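Local coordinates for protein metazoan TIR-STING fusion (Crassostrea gigas, PDB 6WT6) that joins a TIR domain to a STING ligand-binding domain in one chain, a fusion of two domain families associated with innate immune signalling, at residues A[71-74]-A[75-78]; A[98-101]-A[102-106]; A[36-39]-A[40-43]. All blocks are in the same frame, centred on the assembly; numbering follows the deposited sequence.

Contact 1 (A[71-74]-A[75-78])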
loop_
_atom_site.group_PDB
_atom_site.type_symbol
_atom_site.label_atom_id
_atom_site.label_comp_id
_atom_site.label_asym_id
_atom_site.label_seq_id
_atom_site.Cartn_x
_atom_site.Cartn_y
_atom_site.Cartn_z
ATOM N N GLU A 71 -19.209 12.739 19.791
ATOM C CA GLU A 71 -18.798 12.374 18.440
ATOM C C GLU A 71 -17.341 12.729 18.163
ATOM O O GLU A 71 -16.970 13.004 17.020
ATOM C CB GLU A 71 -19.709 13.033 17.407
ATOM C CG GLU A 71 -21.139 12.530 17.454
ATOM C CD GLU A 71 -21.239 11.046 17.149
ATOM O OE1 GLU A 71 -20.486 10.565 16.275
ATOM O OE2 GLU A 71 -22.064 10.358 17.789
ATOM N N CYS A 72 -16.497 12.723 19.191
ATOM C CA CYS A 72 -15.068 12.984 19.002
ATOM C C CYS A 72 -14.302 11.696 18.711
ATOM O O CYS A 72 -13.313 11.365 19.365
ATOM C CB CYS A 72 -14.500 13.701 20.221
ATOM S SG CYS A 72 -12.905 14.507 19.904
ATOM N N THR A 73 -14.762 10.959 17.709
ATOM C CA THR A 73 -14.118 9.722 17.303
ATOM C C THR A 73 -13.120 9.988 16.174
ATOM O O THR A 73 -13.066 11.077 15.597
ATOM C CB THR A 73 -15.166 8.683 16.888
ATOM O OG1 THR A 73 -15.890 9.149 15.744
ATOM C CG2 THR A 73 -16.154 8.450 18.024
ATOM N N SER A 74 -12.319 8.963 15.861
ATOM C CA SER A 74 -11.249 9.128 14.880
ATOM C C SER A 74 -11.789 9.394 13.481
ATOM O O SER A 74 -11.134 10.087 12.692
ATOM C CB SER A 74 -10.351 7.892 14.862
ATOM O OG SER A 74 -11.086 6.745 14.458
ATOM N N ASP A 75 -12.970 8.857 13.158
ATOM C CA ASP A 75 -13.526 9.033 11.819
ATOM C C ASP A 75 -14.083 10.435 11.614
ATOM O O ASP A 75 -14.019 10.982 10.507
ATOM C CB ASP A 75 -14.616 7.997 11.570
ATOM C CG ASP A 75 -15.742 8.070 12.586
ATOM O OD1 ASP A 75 -15.415 8.077 13.788
ATOM O OD2 ASP A 75 -16.927 8.111 12.186
ATOM N N VAL A 76 -14.681 11.011 12.656
ATOM C CA VAL A 76 -15.093 12.411 12.590
ATOM C C VAL A 76 -13.873 13.306 12.426
ATOM O O VAL A 76 -13.909 14.315 11.706
ATOM C CB VAL A 76 -15.915 12.788 13.839
ATOM C CG1 VAL A 76 -16.202 14.279 13.876
ATOM C CG2 VAL A 76 -17.212 11.993 13.875
ATOM N N VAL A 77 -12.764 12.939 13.072
ATOM C CA VAL A 77 -11.517 13.678 12.895
ATOM C C VAL A 77 -11.056 13.597 11.445
ATOM O O VAL A 77 -10.744 14.615 10.815
ATOM C CB VAL A 77 -10.442 13.154 13.864
ATOM C CG1 VAL A 77 -9.073 13.713 13.505
ATOM C CG2 VAL A 77 -10.805 13.514 15.298
ATOM N N VAL A 78 -11.023 12.385 10.891
ATOM C CA VAL A 78 -10.566 12.217 9.517
ATOM C C VAL A 78 -11.543 12.861 8.540
ATOM O O VAL A 78 -11.128 13.411 7.510
ATOM C CB VAL A 78 -10.331 10.723 9.223
ATOM C CG1 VAL A 78 -10.098 10.491 7.741
ATOM C CG2 VAL A 78 -9.137 10.236 10.024
#

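Contact 2 (A[98-101]-A[102-106])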
loop_
_atom_site.group_PDB
_atom_site.type_symbol
_atom_site.label_atom_id
_atom_site.label_comp_id
_atom_site.label_asym_id
_atom_site.label_seq_id
_atom_site.Cartn_x
_atom_site.Cartn_y
_atom_site.Cartn_z
ATOM N N SER A 98 1.601 12.319 24.886
ATOM C CA SER A 98 0.180 12.145 25.146
ATOM C C SER A 98 -0.459 11.000 24.376
ATOM O O SER A 98 -1.676 10.821 24.497
ATOM C CB SER A 98 -0.562 13.437 24.806
ATOM O OG SER A 98 -0.242 13.873 23.497
ATOM N N GLU A 99 0.314 10.249 23.583
ATOM C CA GLU A 99 -0.190 9.234 22.656
ATOM C C GLU A 99 -0.933 9.882 21.492
ATOM O O GLU A 99 -1.133 9.253 20.448
ATOM C CB GLU A 99 -1.093 8.218 23.361
ATOM C CG GLU A 99 -0.414 7.427 24.462
ATOM C CD GLU A 99 -1.406 6.641 25.300
ATOM O OE1 GLU A 99 -1.265 6.633 26.543
ATOM O OE2 GLU A 99 -2.337 6.041 24.716
ATOM N N TRP A 100 -1.354 11.138 21.667
ATOM C CA TRP A 100 -1.837 11.923 20.538
ATOM C C TRP A 100 -0.775 12.017 19.451
ATOM O O TRP A 100 -1.097 12.035 18.258
ATOM C CB TRP A 100 -2.253 13.318 21.011
ATOM C CG TRP A 100 -2.545 14.286 19.899
ATOM C CD1 TRP A 100 -3.756 14.527 19.313
ATOM C CD2 TRP A 100 -1.606 15.151 19.246
ATOM N NE1 TRP A 100 -3.627 15.485 18.335
ATOM C CE2 TRP A 100 -2.318 15.883 18.274
ATOM C CE3 TRP A 100 -0.233 15.374 19.388
ATOM C CZ2 TRP A 100 -1.703 16.824 17.451
ATOM C CZ3 TRP A 100 0.377 16.303 18.564
ATOM C CH2 TRP A 100 -0.359 17.021 17.613
ATOM N N SER A 101 0.501 12.079 19.848
ATOM C CA SER A 101 1.598 12.039 18.889
ATOM C C SER A 101 1.702 10.690 18.185
ATOM O O SER A 101 2.273 10.616 17.090
ATOM C CB SER A 101 2.914 12.364 19.589
ATOM O OG SER A 101 3.191 11.416 20.608
ATOM N N LYS A 102 1.169 9.627 18.787
ATOM C CA LYS A 102 1.206 8.287 18.216
ATOM C C LYS A 102 -0.109 7.881 17.566
ATOM O O LYS A 102 -0.226 6.745 17.094
ATOM C CB LYS A 102 1.571 7.262 19.300
ATOM C CG LYS A 102 2.945 7.457 19.929
ATOM C CD LYS A 102 4.061 6.956 19.023
ATOM C CE LYS A 102 5.419 7.094 19.699
ATOM N NZ LYS A 102 6.502 6.397 18.948
ATOM N N PHE A 103 -1.098 8.772 17.528
ATOM C CA PHE A 103 -2.425 8.403 17.054
ATOM C C PHE A 103 -3.006 9.476 16.142
ATOM O O PHE A 103 -2.868 9.399 14.918
ATOM C CB PHE A 103 -3.351 8.144 18.245
ATOM C CG PHE A 103 -4.532 7.277 17.920
ATOM C CD1 PHE A 103 -4.352 5.964 17.523
ATOM C CD2 PHE A 103 -5.820 7.769 18.030
ATOM C CE1 PHE A 103 -5.435 5.162 17.227
ATOM C CE2 PHE A 103 -6.909 6.971 17.738
ATOM C CZ PHE A 103 -6.715 5.667 17.334
ATOM N N GLU A 104 -3.650 10.488 16.733
ATOM C CA GLU A 104 -4.367 11.472 15.927
ATOM C C GLU A 104 -3.415 12.296 15.071
ATOM O O GLU A 104 -3.773 12.703 13.960
ATOM C CB GLU A 104 -5.202 12.387 16.820
ATOM C CG GLU A 104 -6.225 13.195 16.049
ATOM C CD GLU A 104 -6.832 14.318 16.863
ATOM O OE1 GLU A 104 -7.523 14.034 17.866
ATOM O OE2 GLU A 104 -6.619 15.493 16.492
ATOM N N MET A 105 -2.205 12.557 15.567
ATOM C CA MET A 105 -1.253 13.346 14.792
ATOM C C MET A 105 -0.787 12.584 13.558
ATOM O O MET A 105 -0.660 13.164 12.473
ATOM C CB MET A 105 -0.064 13.742 15.668
ATOM C CG MET A 105 0.913 14.730 15.044
ATOM S SD MET A 105 2.442 14.802 15.998
ATOM C CE MET A 105 3.295 13.394 15.290
ATOM N N LEU A 106 -0.543 11.279 13.696
ATOM C CA LEU A 106 -0.072 10.489 12.564
ATOM C C LEU A 106 -1.159 10.266 11.522
ATOM O O LEU A 106 -0.838 9.958 10.370
ATOM C CB LEU A 106 0.472 9.142 13.045
ATOM C CG LEU A 106 1.609 9.221 14.066
ATOM C CD1 LEU A 106 2.127 7.834 14.403
ATOM C CD2 LEU A 106 2.730 10.107 13.548
#

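Contact 3 (A[36-39]-A[40-43])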
loop_
_atom_site.group_PDB
_atom_site.type_symbol
_atom_site.label_atom_id
_atom_site.label_comp_id
_atom_site.label_asym_id
_atom_site.label_seq_id
_atom_site.Cartn_x
_atom_site.Cartn_y
_atom_site.Cartn_z
ATOM N N SER A 36 -5.189 20.414 14.843
ATOM C CA SER A 36 -5.030 19.156 15.558
ATOM C C SER A 36 -4.205 19.411 16.814
ATOM O O SER A 36 -3.045 19.826 16.727
ATOM C CB SER A 36 -4.358 18.107 14.673
ATOM O OG SER A 36 -4.303 16.848 15.317
ATOM N N TYR A 37 -4.805 19.161 17.976
ATOM C CA TYR A 37 -4.158 19.436 19.248
ATOM C C TYR A 37 -4.494 18.330 20.235
ATOM O O TYR A 37 -5.495 17.623 20.091
ATOM C CB TYR A 37 -4.583 20.799 19.811
ATOM C CG TYR A 37 -6.062 20.903 20.120
ATOM C CD1 TYR A 37 -6.993 21.121 19.109
ATOM C CD2 TYR A 37 -6.529 20.794 21.423
ATOM C CE1 TYR A 37 -8.345 21.217 19.389
ATOM C CE2 TYR A 37 -7.874 20.892 21.712
ATOM C CZ TYR A 37 -8.778 21.101 20.695
ATOM O OH TYR A 37 -10.120 21.200 20.985
ATOM N N CYS A 38 -3.631 18.180 21.239
ATOM C CA CYS A 38 -3.915 17.292 22.359
ATOM C C CYS A 38 -4.800 18.025 23.359
ATOM O O CYS A 38 -4.385 19.034 23.936
ATOM C CB CYS A 38 -2.624 16.826 23.028
ATOM S SG CYS A 38 -2.897 15.876 24.547
ATOM N N ALA A 39 -6.019 17.519 23.561
ATOM C CA ALA A 39 -6.957 18.189 24.453
ATOM C C ALA A 39 -6.495 18.173 25.906
ATOM O O ALA A 39 -6.943 19.012 26.695
ATOM C CB ALA A 39 -8.339 17.550 24.324
ATOM N N ASP A 40 -5.605 17.246 26.273
ATOM C CA ASP A 40 -5.113 17.173 27.645
ATOM C C ASP A 40 -4.136 18.296 27.969
ATOM O O ASP A 40 -4.105 18.768 29.111
ATOM C CB ASP A 40 -4.453 15.817 27.912
ATOM C CG ASP A 40 -5.430 14.658 27.792
ATOM O OD1 ASP A 40 -6.633 14.866 28.029
ATOM O OD2 ASP A 40 -4.983 13.537 27.465
ATOM N N ALA A 41 -3.331 18.739 27.002
ATOM C CA ALA A 41 -2.298 19.734 27.268
ATOM C C ALA A 41 -2.589 21.066 26.585
ATOM O O ALA A 41 -2.924 22.044 27.262
ATOM C CB ALA A 41 -0.932 19.193 26.849
ATOM N N ASP A 42 -2.459 21.133 25.257
ATOM C CA ASP A 42 -2.421 22.397 24.532
ATOM C C ASP A 42 -3.789 22.886 24.076
ATOM O O ASP A 42 -3.895 23.459 22.983
ATOM C CB ASP A 42 -1.501 22.284 23.315
ATOM C CG ASP A 42 -0.076 21.968 23.684
ATOM O OD1 ASP A 42 0.282 22.122 24.868
ATOM O OD2 ASP A 42 0.681 21.581 22.774
ATOM N N THR A 43 -4.838 22.685 24.866
ATOM C CA THR A 43 -6.137 23.219 24.474
ATOM C C THR A 43 -6.134 24.745 24.485
ATOM O O THR A 43 -6.678 25.381 23.572
ATOM C CB THR A 43 -7.218 22.669 25.396
ATOM O OG1 THR A 43 -7.294 21.253 25.237
ATOM C CG2 THR A 43 -8.571 23.276 25.065
#

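Contact 1 (A[71-74]-A[75-78])
T73 and V77 are joined across this turn by a main-chain hydrogen bond, V77 N to T73 O at 3.2 Å, with 156° at the hydrogen. A second bond of the same i to i+4 spacing follows at once, V78 N to S74 O at 2.9 Å, so α-helical bonding is already established over the first turn. T73, with an extended psi of 170°, is the N-cap residue, right before the helix, but its side chain makes no capping bond. Its hydroxyl and the carboxylate of D75 are modelled too close together for their pairing to be relied on.

Before the cap the chain folds back in an inverse gamma turn centred on C72, with a weak bond from T73 N to E71 O at 3.1 Å.

Van der Waals contacts supply the side-chain part. The isopropyl group of V76 straddles E71 O, with CG2 at 3.3 Å and CG1 at 3.5 Å from that oxygen. V76 CG1 is anti to the backbone N (chi1 173°), which leaves CG2 beside that N, where it also lies 3.7 Å from T73 OG1. V77 turns its CG2 to T73 O at 3.3 Å, so this carbonyl meets both the amide and a methyl of one residue.

F67 packs against C72, V76 and V77, while M307 of the second subunit touches S74 and V78. Such a tight turn running into a helix after strand 60-62 is consistent with the end of the BB loop leading into the next helix of the TIR fold.

Contact 2 (A[98-101]-A[102-106])
The indole of W100 lies against E104 and, in a Met-aromatic contact, M105 at the start of helix 104-108 in the TIR domain. From CB, which heads away from the later residues, the side chain swings back because CG is anti to the backbone N (chi1 170°), and this brings the ring alongside the helix start. CD1 comes first, with E104 CB 3.6 Å away.

Next is NE1. It has E104 OE2 3.5 Å away at the ring edge, near its plane, with the ring and carboxylate planes 75° apart. The two polar groups converge on S36 OG, to which E104 OE2 is hydrogen-bonded and NE1 only weakly so.

The six-membered ring is occupied on one face by M105. Its CB stands 3.7 Å from the ring centroid, only 7° off the normal, a CH-pi contact. Toward the rim, W100 CH2 meets M105 CG at 3.7 Å, and CZ3 meets SD at 3.6 Å. The sulfur approaches the ring obliquely rather than from directly above.

The backbone also joins the two residues: M105 N donates to W100 O at 3.0 Å, nearly along the C=O axis. The same oxygen takes a weak bond from F103 N, and K102 N bonds E99 O at 2.9 Å just after the positive phi of E99. L89 and I91 of strand 84-91 and L137 also pack on M105. At the far end of M105, a bend about the CG-SD bond brings the terminal methyl CE to 3.5 Å from S101 O.

Contact 3 (A[36-39]-A[40-43])
C38 O and A39 O, two successive carbonyls, take up the donors offered by A41, D42 and T43. C38 O accepts A41 N at 3.3 Å, an i to i+3 bond that closes a β-turn through A39 and D40, both of which have helical backbone angles. The donor approaches from above the carbonyl plane, 60° out of it, so the bond does not lie on a lone pair. D42 N reaches the same oxygen at 3.1 Å, but with a poor 122° at the hydrogen, and this bond is weak.

The side-chain bond is shorter: T43 OG1 donates to A39 O at 2.7 Å. OG1 is placed there by lying anti to the carbonyl carbon of its own residue (chi1 -64°), beside its backbone N. T43 N has a partner too, although only through a weak bond to A41 O.

OG1 also stands near the plane of the Y37 ring at its edge, 3.6 Å from CE2. The ring itself is stacked with F62 at the end of strand 60-62, and its hydroxyl is hydrogen-bonded to E64 N of helix 63-66. Within the turn, C38 SG lies 3.7 Å from D40 CB.

D42 occupies the N-cap position of helix 43-56 without a capping bond from its side chain. Its buried carboxylate is instead engaged through OD2, with a hydrogen bond to S92 OG and a weak one to S95 OG. At the entry to helix 43-56, then, T43 OG1 and the carbonyls of C38 and A39 provide the hydrogen bonds across the turn, while OD2 of D42 ties this loop to the residues after strand 84-91.

How the contacts relate
From the N terminus, contact 3 comes first, closing the loop between strand 31-36 and helix 43-56. Contact 1 follows, turning the chain into helix 74-82, and contact 2 comes last, closing the connection between helices 93-97 and 104-108. The three stand in series and none nests in or crosses another. In space contact 2 touches both others. V77 CG1 packs on E104 CG at 3.9 Å, joining helix 74-82 to helix 104-108; S98 CB meets C38 SG at 3.4 Å, and E104 also links helix 104-108 to S36, at the end of strand 31-36. Contacts 1 and 3 do not touch, their nearest atoms being about 6 Å apart. Contacts 1 and 2 also reach the second subunit.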